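Long-range contacts in TRAS1 ORF2p (Bombyx mori, PDB 1WDU), which probably cuts telomeric-repeat DNA, serving as the N-terminal endonuclease domain of the ORF2 protein of a non-LTR retrotransposon: residues 90-95 / 110-115; 100-105 / 134-139; 124-129 / 154-159. The protein carries 1 engineered substitution. One frame throughout, in Å; residues are numbered along the deposited sequence.

All three contacts belong to the seven-stranded half of a four-layered alpha/beta sandwich of the DNase I-like kind. Contact 1 lies where the two strands of hairpin 93-96/105-111 meet at their open end, and contact 2 sets the loop of that hairpin against helix 131-142. Contact 3 joins the loops that follow strands 116-123 and 149-154. Along the chain, contact 1 closes before contact 3 opens, whereas the segments of contact 2 alternate with those of both. Contacts 2 and 3 have centres about 14 Å apart and touch: Asn104 ND2 lies 3.0 Å from Glu125 OE2. Contact 1, about 31 Å from contact 3 between centres, is across the domain from the phosphate beside Asp154.

Contact 1: residues 90-95 / 110-115; sequences HDLDVI and IRTRAW
Leu92 lays its forked end over Ile110 and Thr112, one methyl to each. With CG anti to the backbone N (chi1 -175°), the isobutyl group reaches across to the partner strand: CD2 rests 3.6 Å from Ile110 CG2, while CD1 meets Thr112 CG2 at 3.5 Å. In both pairs the side chains cross obliquely. Ile110 presents CG2 because its CG1 takes the crowded place between backbone N and carbonyl carbon (chi1 52°), and Val94 CG2 touches that same methyl more loosely, at 4.4 Å. Ile117 and Leu119 of strand 116-123 also pack on Ile110.

The backbone evidence identifies the open end of an antiparallel hairpin, strands 93-96 and 105-111, with 93-96 as the outer strand. Asp93 and Arg111 form a hydrogen-bonded pair, Val94 and Ile110 a non-hydrogen-bonded one. Arg111 N donates to Asp93 O at 2.9 Å, approaching from above the carbonyl plane, and the same oxygen receives a CA-H...O contact from Ile110 CA at 3.2 Å. The chain then turns back, Thr112 N bonding to Trp115 O at 2.8 Å, and leads into strand 116-123.

On the face carrying Asp93 and Arg111 the side chains meet through their first carbons, CB to CB 4.0 Å. Arg111 then runs out extended from CG to NE, and its NH1 forms a salt bridge with Glu116, on the far side from strand 93-96. Asp93 OD2 remains 4.8 Å from Arg111 NE, so the opposite charges may attract without touching. The chemistry is thus two-sided: aliphatic packing on the face of Ile110, exposed charged groups on the other, and between the two segments one backbone hydrogen bond, with Ile95-Gly109 pairing continuing the ladder.

Contact 2: residues 100-105 / 134-139; sequences LTTNNI and LEQIKR
Leu100 opens the segment by crossing obliquely beside the end of Arg139. Its CD2 is 3.9 Å from Arg139 NH1, a contact of methyl with guanidinium. Arg139 gets there with CG anti to the backbone N (chi1 -176°) and an extended chain from CG to NE, and the polar partner of NH1 is the carbonyl oxygen of Gln99, just before the segment. Leu100 also packs on Val107, Lys143 and Met144.

Thr102 comes next and carries the polar part of the contact. Its OG1 and the amide end of Gln136 reach toward each other tip to tip, OG1 donating to Gln136 OE1 at 2.7 Å from well above the amide carbonyl plane. The same hydroxyl accepts from Asn104 N at 3.0 Å, an ST turn, and from Ile105 N at 3.1 Å, an ST motif. Three hydrogen bonds therefore grip OG1 and fix the rotation of the side chain at chi1 69°. These bonds tighten the loop that joins the hairpin strands 93-96 and 105-111, and the loop is tied by its donor to helix 131-142, lying against the sheet.

Asn104 turns its CB toward the helix, 4.2 Å from Gln136 OE1, but sends ND2 to the carbonyl oxygen of Tyr123 on strand 116-123. At Ile105, where strand 105-111 begins, the side chain slides past Gln136 in the opposite direction. Its CG2 approaches Gln136 OE1 to 3.6 Å, and Thr102 CG2 lies 3.5 Å from that same oxygen, so the acceptor has methyl groups about it as well as the hydroxyl.

Contact 3: residues 124-129 / 154-159; sequences FEPDKP and DANAKS
This contact lies at the C-terminal ends of two parallel strands, 116-123 and 149-154, that a beta-alpha-beta crossover through helix 131-142 connects; there they give way to neighbouring loops. Asp154 and Asn156 fit the Asp-X-Asn signature of DNase I-like nucleases, and a phosphate ion, probably from the crystallisation liquor, sits about 3 Å from the Asp154 side chain, consistent with a phosphate-accepting pocket.

One backbone hydrogen bond crosses the contact and a side-chain one shapes the second loop. Phe124 N donates to Asp154 O at 3.0 Å, N-H...O 165° and nearly along the C=O axis, extending the strand pairing by one step. Asp154 OD1 then accepts from Asn156 N at 2.9 Å, an Asx turn at the start of the second loop, with Asn156 in a left-handed conformation (phi 45°, psi 49°).

Van der Waals packing accounts for the remaining contacts. Phe124, its CG anti to the carbonyl carbon, brings CD1 to 3.7 Å from Ala155 CA and 4.0 Å from Ala155 CB, while its ring stacks with Tyr122. Pro126, in the type I turn Glu125-Lys128, lies side by side with Asn156, both pointing the same way, its CB 3.6 Å from Asn156 CG.

Contact 1: residues 90-95 / 110-115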
loop_
_atom_site.group_PDB
_atom_site.type_symbol
_atom_site.label_atom_id
_atom_site.label_comp_id
_atom_site.label_asym_id
_atom_site.label_seq_id
_atom_site.Cartn_x
_atom_site.Cartn_y
_atom_site.Cartn_z
ATOM N N HIS A 90 -18.722 -1.236 -3.241
ATOM C CA HIS A 90 -19.621 -2.358 -2.980
ATOM C C HIS A 90 -19.778 -3.399 -4.093
ATOM O O HIS A 90 -19.981 -4.583 -3.805
ATOM C CB HIS A 90 -21.004 -1.805 -2.589
ATOM C CG HIS A 90 -22.000 -2.856 -2.201
ATOM N ND1 HIS A 90 -22.533 -3.754 -3.103
ATOM C CD2 HIS A 90 -22.560 -3.153 -1.003
ATOM C CE1 HIS A 90 -23.377 -4.558 -2.480
ATOM N NE2 HIS A 90 -23.411 -4.215 -1.203
ATOM N N ASP A 91 -19.669 -2.982 -5.352
ATOM C CA ASP A 91 -19.854 -3.914 -6.465
ATOM C C ASP A 91 -18.594 -4.480 -7.091
ATOM O O ASP A 91 -18.662 -5.422 -7.880
ATOM C CB ASP A 91 -20.705 -3.265 -7.563
ATOM C CG ASP A 91 -22.129 -2.985 -7.111
ATOM O OD1 ASP A 91 -22.771 -3.899 -6.552
ATOM O OD2 ASP A 91 -22.609 -1.854 -7.321
ATOM N N LEU A 92 -17.447 -3.911 -6.749
ATOM C CA LEU A 92 -16.176 -4.384 -7.282
ATOM C C LEU A 92 -15.936 -5.866 -6.974
ATOM O O LEU A 92 -16.080 -6.305 -5.836
ATOM C CB LEU A 92 -15.039 -3.544 -6.695
ATOM C CG LEU A 92 -13.629 -3.804 -7.217
ATOM C CD1 LEU A 92 -13.611 -3.671 -8.742
ATOM C CD2 LEU A 92 -12.666 -2.807 -6.571
ATOM N N ASP A 93 -15.580 -6.633 -7.996
ATOM C CA ASP A 93 -15.301 -8.057 -7.829
ATOM C C ASP A 93 -13.971 -8.220 -7.092
ATOM O O ASP A 93 -12.959 -7.616 -7.456
ATOM C CB ASP A 93 -15.223 -8.750 -9.198
ATOM C CG ASP A 93 -16.561 -9.323 -9.648
ATOM O OD1 ASP A 93 -17.594 -8.643 -9.474
ATOM O OD2 ASP A 93 -16.580 -10.455 -10.183
ATOM N N VAL A 94 -13.976 -9.052 -6.060
ATOM C CA VAL A 94 -12.784 -9.279 -5.260
ATOM C C VAL A 94 -12.419 -10.756 -5.135
ATOM O O VAL A 94 -13.293 -11.627 -5.066
ATOM C CB VAL A 94 -12.975 -8.686 -3.839
ATOM C CG1 VAL A 94 -11.861 -9.144 -2.920
ATOM C CG2 VAL A 94 -13.013 -7.169 -3.917
ATOM N N ILE A 95 -11.122 -11.033 -5.114
ATOM C CA ILE A 95 -10.645 -12.395 -4.963
ATOM C C ILE A 95 -9.508 -12.422 -3.951
ATOM O O ILE A 95 -8.566 -11.634 -4.042
ATOM C CB ILE A 95 -10.167 -12.994 -6.310
ATOM C CG1 ILE A 95 -9.249 -14.188 -6.045
ATOM C CG2 ILE A 95 -9.484 -11.934 -7.148
ATOM C CD1 ILE A 95 -8.879 -14.941 -7.283
ATOM N N ILE A 110 -8.682 -7.497 -7.684
ATOM C CA ILE A 110 -9.913 -6.766 -7.981
ATOM C C ILE A 110 -10.133 -6.950 -9.478
ATOM O O ILE A 110 -9.180 -6.961 -10.265
ATOM C CB ILE A 110 -9.830 -5.247 -7.666
ATOM C CG1 ILE A 110 -8.595 -4.629 -8.324
ATOM C CG2 ILE A 110 -9.847 -5.018 -6.152
ATOM C CD1 ILE A 110 -8.471 -3.136 -8.055
ATOM N N ARG A 111 -11.388 -7.084 -9.877
ATOM C CA ARG A 111 -11.694 -7.325 -11.274
ATOM C C ARG A 111 -12.883 -6.524 -11.783
ATOM O O ARG A 111 -13.855 -6.312 -11.061
ATOM C CB ARG A 111 -11.948 -8.827 -11.451
ATOM C CG ARG A 111 -12.412 -9.264 -12.821
ATOM C CD ARG A 111 -12.958 -10.683 -12.739
ATOM N NE ARG A 111 -13.678 -11.084 -13.946
ATOM C CZ ARG A 111 -13.098 -11.372 -15.109
ATOM N NH1 ARG A 111 -11.777 -11.309 -15.230
ATOM N NH2 ARG A 111 -13.842 -11.724 -16.153
ATOM N N THR A 112 -12.774 -6.070 -13.028
ATOM C CA THR A 112 -13.826 -5.320 -13.720
ATOM C C THR A 112 -13.730 -5.739 -15.190
ATOM O O THR A 112 -12.810 -6.471 -15.566
ATOM C CB THR A 112 -13.622 -3.784 -13.636
ATOM O OG1 THR A 112 -12.400 -3.418 -14.290
ATOM C CG2 THR A 112 -13.577 -3.324 -12.191
ATOM N N ARG A 113 -14.672 -5.288 -16.017
ATOM C CA ARG A 113 -14.648 -5.627 -17.445
ATOM C C ARG A 113 -13.318 -5.184 -18.046
ATOM O O ARG A 113 -12.719 -5.885 -18.865
ATOM C CB ARG A 113 -15.780 -4.915 -18.204
ATOM C CG ARG A 113 -17.070 -5.714 -18.405
ATOM C CD ARG A 113 -18.000 -5.627 -17.205
ATOM N NE ARG A 113 -19.407 -5.682 -17.607
ATOM C CZ ARG A 113 -20.433 -5.537 -16.771
ATOM N NH1 ARG A 113 -20.213 -5.331 -15.478
ATOM N NH2 ARG A 113 -21.679 -5.578 -17.231
ATOM N N ALA A 114 -12.869 -4.009 -17.613
ATOM C CA ALA A 114 -11.632 -3.399 -18.085
ATOM C C ALA A 114 -10.345 -4.157 -17.763
ATOM O O ALA A 114 -9.424 -4.184 -18.580
ATOM C CB ALA A 114 -11.540 -1.982 -17.539
ATOM N N TRP A 115 -10.269 -4.760 -16.580
ATOM C CA TRP A 115 -9.064 -5.480 -16.184
ATOM C C TRP A 115 -9.184 -6.253 -14.879
ATOM O O TRP A 115 -10.236 -6.279 -14.248
ATOM C CB TRP A 115 -7.890 -4.497 -16.065
ATOM C CG TRP A 115 -8.230 -3.159 -15.427
ATOM C CD1 TRP A 115 -8.033 -1.925 -15.977
ATOM C CD2 TRP A 115 -8.801 -2.927 -14.123
ATOM N NE1 TRP A 115 -8.439 -0.942 -15.107
ATOM C CE2 TRP A 115 -8.916 -1.527 -13.962
ATOM C CE3 TRP A 115 -9.223 -3.763 -13.078
ATOM C CZ2 TRP A 115 -9.438 -0.943 -12.797
ATOM C CZ3 TRP A 115 -9.742 -3.181 -11.917
ATOM C CH2 TRP A 115 -9.844 -1.784 -11.790
#

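Contact 2: residues 100-105 / 134-139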
loop_
_atom_site.group_PDB
_atom_site.type_symbol
_atom_site.label_atom_id
_atom_site.label_comp_id
_atom_site.label_asym_id
_atom_site.label_seq_id
_atom_site.Cartn_x
_atom_site.Cartn_y
_atom_site.Cartn_z
ATOM N N LEU A 100 -0.911 -16.295 -0.350
ATOM C CA LEU A 100 0.060 -15.218 -0.480
ATOM C C LEU A 100 0.087 -14.268 0.697
ATOM O O LEU A 100 1.074 -13.564 0.912
ATOM C CB LEU A 100 -0.211 -14.431 -1.757
ATOM C CG LEU A 100 -0.193 -15.274 -3.030
ATOM C CD1 LEU A 100 -0.631 -14.428 -4.215
ATOM C CD2 LEU A 100 1.204 -15.845 -3.239
ATOM N N THR A 101 -0.994 -14.250 1.463
ATOM C CA THR A 101 -1.093 -13.359 2.603
ATOM C C THR A 101 -0.336 -13.898 3.806
ATOM O O THR A 101 -0.386 -15.093 4.104
ATOM C CB THR A 101 -2.569 -13.128 2.985
ATOM O OG1 THR A 101 -3.126 -14.345 3.498
ATOM C CG2 THR A 101 -3.362 -12.688 1.760
ATOM N N THR A 102 0.368 -13.001 4.491
ATOM C CA THR A 102 1.155 -13.357 5.666
ATOM C C THR A 102 0.868 -12.380 6.798
ATOM O O THR A 102 -0.142 -11.670 6.789
ATOM C CB THR A 102 2.661 -13.285 5.365
ATOM O OG1 THR A 102 3.038 -11.911 5.170
ATOM C CG2 THR A 102 2.997 -14.093 4.109
ATOM N N ASN A 103 1.773 -12.343 7.769
ATOM C CA ASN A 103 1.639 -11.446 8.908
ATOM C C ASN A 103 2.085 -10.035 8.543
ATOM O O ASN A 103 1.864 -9.097 9.311
ATOM C CB ASN A 103 2.485 -11.952 10.085
ATOM C CG ASN A 103 2.029 -13.313 10.599
ATOM O OD1 ASN A 103 1.676 -13.455 11.770
ATOM N ND2 ASN A 103 2.040 -14.321 9.724
ATOM N N ASN A 104 2.708 -9.884 7.375
ATOM C CA ASN A 104 3.195 -8.577 6.932
ATOM C C ASN A 104 2.582 -8.084 5.630
ATOM O O ASN A 104 2.641 -6.890 5.329
ATOM C CB ASN A 104 4.719 -8.593 6.783
ATOM C CG ASN A 104 5.432 -8.781 8.104
ATOM O OD1 ASN A 104 5.706 -9.910 8.526
ATOM N ND2 ASN A 104 5.723 -7.671 8.781
ATOM N N ILE A 105 2.018 -8.994 4.839
ATOM C CA ILE A 105 1.401 -8.582 3.589
ATOM C C ILE A 105 0.054 -9.250 3.372
ATOM O O ILE A 105 -0.195 -10.374 3.846
ATOM C CB ILE A 105 2.282 -8.885 2.333
ATOM C CG1 ILE A 105 2.194 -10.365 1.973
ATOM C CG2 ILE A 105 3.738 -8.460 2.564
ATOM C CD1 ILE A 105 2.792 -10.677 0.614
ATOM N N LEU A 134 11.419 -9.342 1.369
ATOM C CA LEU A 134 11.733 -9.217 -0.049
ATOM C C LEU A 134 11.385 -10.531 -0.754
ATOM O O LEU A 134 10.942 -10.532 -1.912
ATOM C CB LEU A 134 13.212 -8.865 -0.247
ATOM C CG LEU A 134 13.661 -7.497 0.285
ATOM C CD1 LEU A 134 15.133 -7.277 -0.042
ATOM C CD2 LEU A 134 12.819 -6.394 -0.346
ATOM N N GLU A 135 11.572 -11.643 -0.043
ATOM C CA GLU A 135 11.253 -12.973 -0.576
ATOM C C GLU A 135 9.742 -13.059 -0.776
ATOM O O GLU A 135 9.262 -13.609 -1.772
ATOM C CB GLU A 135 11.684 -14.085 0.392
ATOM C CG GLU A 135 13.167 -14.125 0.738
ATOM C CD GLU A 135 13.487 -15.176 1.800
ATOM O OE1 GLU A 135 12.766 -15.236 2.829
ATOM O OE2 GLU A 135 14.464 -15.937 1.610
ATOM N N GLN A 136 8.987 -12.519 0.175
ATOM C CA GLN A 136 7.530 -12.535 0.064
ATOM C C GLN A 136 7.111 -11.739 -1.167
ATOM O O GLN A 136 6.153 -12.107 -1.849
ATOM C CB GLN A 136 6.879 -11.945 1.314
ATOM C CG GLN A 136 6.874 -12.868 2.519
ATOM C CD GLN A 136 6.369 -12.165 3.774
ATOM O OE1 GLN A 136 5.316 -11.523 3.768
ATOM N NE2 GLN A 136 7.125 -12.282 4.855
ATOM N N ILE A 137 7.828 -10.652 -1.455
ATOM C CA ILE A 137 7.513 -9.839 -2.628
ATOM C C ILE A 137 7.753 -10.684 -3.867
ATOM O O ILE A 137 6.938 -10.692 -4.783
ATOM C CB ILE A 137 8.386 -8.551 -2.710
ATOM C CG1 ILE A 137 8.110 -7.661 -1.492
ATOM C CG2 ILE A 137 8.111 -7.794 -4.023
ATOM C CD1 ILE A 137 6.652 -7.346 -1.277
ATOM N N LYS A 138 8.874 -11.401 -3.881
ATOM C CA LYS A 138 9.215 -12.269 -5.004
ATOM C C LYS A 138 8.143 -13.340 -5.189
ATOM O O LYS A 138 7.631 -13.529 -6.287
ATOM C CB LYS A 138 10.575 -12.938 -4.770
ATOM C CG LYS A 138 11.739 -11.958 -4.660
ATOM C CD LYS A 138 13.095 -12.662 -4.723
ATOM C CE LYS A 138 14.242 -11.645 -4.755
ATOM N NZ LYS A 138 15.600 -12.273 -4.840
ATOM N N ARG A 139 7.808 -14.028 -4.101
ATOM C CA ARG A 139 6.798 -15.081 -4.123
ATOM C C ARG A 139 5.491 -14.580 -4.731
ATOM O O ARG A 139 4.866 -15.281 -5.536
ATOM C CB ARG A 139 6.557 -15.598 -2.701
ATOM C CG ARG A 139 5.578 -16.766 -2.596
ATOM C CD ARG A 139 5.842 -17.574 -1.326
ATOM N NE ARG A 139 4.976 -18.744 -1.207
ATOM C CZ ARG A 139 3.733 -18.718 -0.729
ATOM N NH1 ARG A 139 3.199 -17.575 -0.316
ATOM N NH2 ARG A 139 3.023 -19.839 -0.665
#

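Contact 3: residues 124-129 / 154-159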
loop_
_atom_site.group_PDB
_atom_site.type_symbol
_atom_site.label_atom_id
_atom_site.label_comp_id
_atom_site.label_asym_id
_atom_site.label_seq_id
_atom_site.Cartn_x
_atom_site.Cartn_y
_atom_site.Cartn_z
ATOM N N PHE A 124 6.724 -3.500 6.714
ATOM C CA PHE A 124 7.981 -4.112 7.127
ATOM C C PHE A 124 8.451 -3.443 8.429
ATOM O O PHE A 124 8.676 -2.226 8.456
ATOM C CB PHE A 124 9.037 -3.909 6.029
ATOM C CG PHE A 124 8.626 -4.432 4.661
ATOM C CD1 PHE A 124 9.226 -3.930 3.511
ATOM C CD2 PHE A 124 7.643 -5.426 4.530
ATOM C CE1 PHE A 124 8.864 -4.398 2.253
ATOM C CE2 PHE A 124 7.270 -5.904 3.277
ATOM C CZ PHE A 124 7.886 -5.384 2.130
ATOM N N GLU A 125 8.593 -4.228 9.500
ATOM C CA GLU A 125 9.051 -3.682 10.780
ATOM C C GLU A 125 10.370 -2.968 10.536
ATOM O O GLU A 125 11.180 -3.418 9.724
ATOM C CB GLU A 125 9.308 -4.787 11.804
ATOM C CG GLU A 125 8.535 -6.062 11.579
ATOM C CD GLU A 125 7.102 -5.921 11.972
ATOM O OE1 GLU A 125 6.782 -4.939 12.686
ATOM O OE2 GLU A 125 6.302 -6.800 11.576
ATOM N N PRO A 126 10.613 -1.856 11.245
ATOM C CA PRO A 126 11.856 -1.100 11.081
ATOM C C PRO A 126 13.028 -1.797 11.774
ATOM O O PRO A 126 14.190 -1.517 11.470
ATOM C CB PRO A 126 11.527 0.232 11.744
ATOM C CG PRO A 126 10.705 -0.217 12.915
ATOM C CD PRO A 126 9.759 -1.232 12.274
ATOM N N ASP A 127 12.706 -2.703 12.696
ATOM C CA ASP A 127 13.710 -3.426 13.472
ATOM C C ASP A 127 13.819 -4.922 13.156
ATOM O O ASP A 127 14.339 -5.689 13.960
ATOM C CB ASP A 127 13.423 -3.224 14.966
ATOM C CG ASP A 127 12.019 -3.683 15.367
ATOM O OD1 ASP A 127 11.080 -3.561 14.547
ATOM O OD2 ASP A 127 11.848 -4.155 16.515
ATOM N N LYS A 128 13.340 -5.323 11.982
ATOM C CA LYS A 128 13.380 -6.716 11.544
ATOM C C LYS A 128 14.053 -6.779 10.171
ATOM O O LYS A 128 13.886 -5.874 9.356
ATOM C CB LYS A 128 11.953 -7.277 11.441
ATOM C CG LYS A 128 11.284 -7.646 12.771
ATOM C CD LYS A 128 11.752 -9.012 13.262
ATOM C CE LYS A 128 11.009 -9.478 14.512
ATOM N NZ LYS A 128 11.343 -8.683 15.727
ATOM N N PRO A 129 14.836 -7.843 9.905
ATOM C CA PRO A 129 15.542 -8.036 8.627
ATOM C C PRO A 129 14.579 -7.895 7.447
ATOM O O PRO A 129 13.509 -8.504 7.454
ATOM C CB PRO A 129 16.090 -9.457 8.747
ATOM C CG PRO A 129 16.349 -9.593 10.217
ATOM C CD PRO A 129 15.128 -8.948 10.839
ATOM N N ASP A 154 4.448 0.546 3.968
ATOM C CA ASP A 154 5.518 1.178 4.709
ATOM C C ASP A 154 6.698 0.212 4.679
ATOM O O ASP A 154 6.637 -0.864 5.258
ATOM C CB ASP A 154 5.074 1.419 6.160
ATOM C CG ASP A 154 6.125 2.132 6.985
ATOM O OD1 ASP A 154 7.222 2.409 6.458
ATOM O OD2 ASP A 154 5.853 2.416 8.171
ATOM N N ALA A 155 7.766 0.598 3.999
ATOM C CA ALA A 155 8.949 -0.244 3.904
ATOM C C ALA A 155 9.980 0.065 4.980
ATOM O O ALA A 155 10.936 -0.698 5.158
ATOM C CB ALA A 155 9.587 -0.075 2.534
ATOM N N ASN A 156 9.785 1.168 5.702
ATOM C CA ASN A 156 10.748 1.581 6.719
ATOM C C ASN A 156 12.141 1.445 6.101
ATOM O O ASN A 156 13.035 0.833 6.681
ATOM C CB ASN A 156 10.653 0.691 7.964
ATOM C CG ASN A 156 9.560 1.128 8.914
ATOM O OD1 ASN A 156 8.592 0.400 9.145
ATOM N ND2 ASN A 156 9.708 2.321 9.474
ATOM N N ALA A 157 12.298 1.992 4.902
ATOM C CA ALA A 157 13.563 1.934 4.169
ATOM C C ALA A 157 13.678 3.231 3.387
ATOM O O ALA A 157 12.690 3.739 2.850
ATOM C CB ALA A 157 13.578 0.734 3.208
ATOM N N LYS A 158 14.890 3.756 3.305
ATOM C CA LYS A 158 15.104 5.022 2.628
ATOM C C LYS A 158 15.804 4.901 1.302
ATOM O O LYS A 158 16.753 4.136 1.155
ATOM C CB LYS A 158 15.907 5.960 3.536
ATOM C CG LYS A 158 15.324 6.114 4.929
ATOM C CD LYS A 158 16.032 7.197 5.730
ATOM C CE LYS A 158 15.322 7.441 7.058
ATOM N NZ LYS A 158 15.793 8.696 7.726
ATOM N N SER A 159 15.331 5.675 0.336
ATOM C CA SER A 159 15.928 5.703 -0.983
ATOM C C SER A 159 15.521 6.965 -1.724
ATOM O O SER A 159 14.343 7.350 -1.731
ATOM C CB SER A 159 15.509 4.492 -1.798
ATOM O OG SER A 159 16.008 4.617 -3.114
#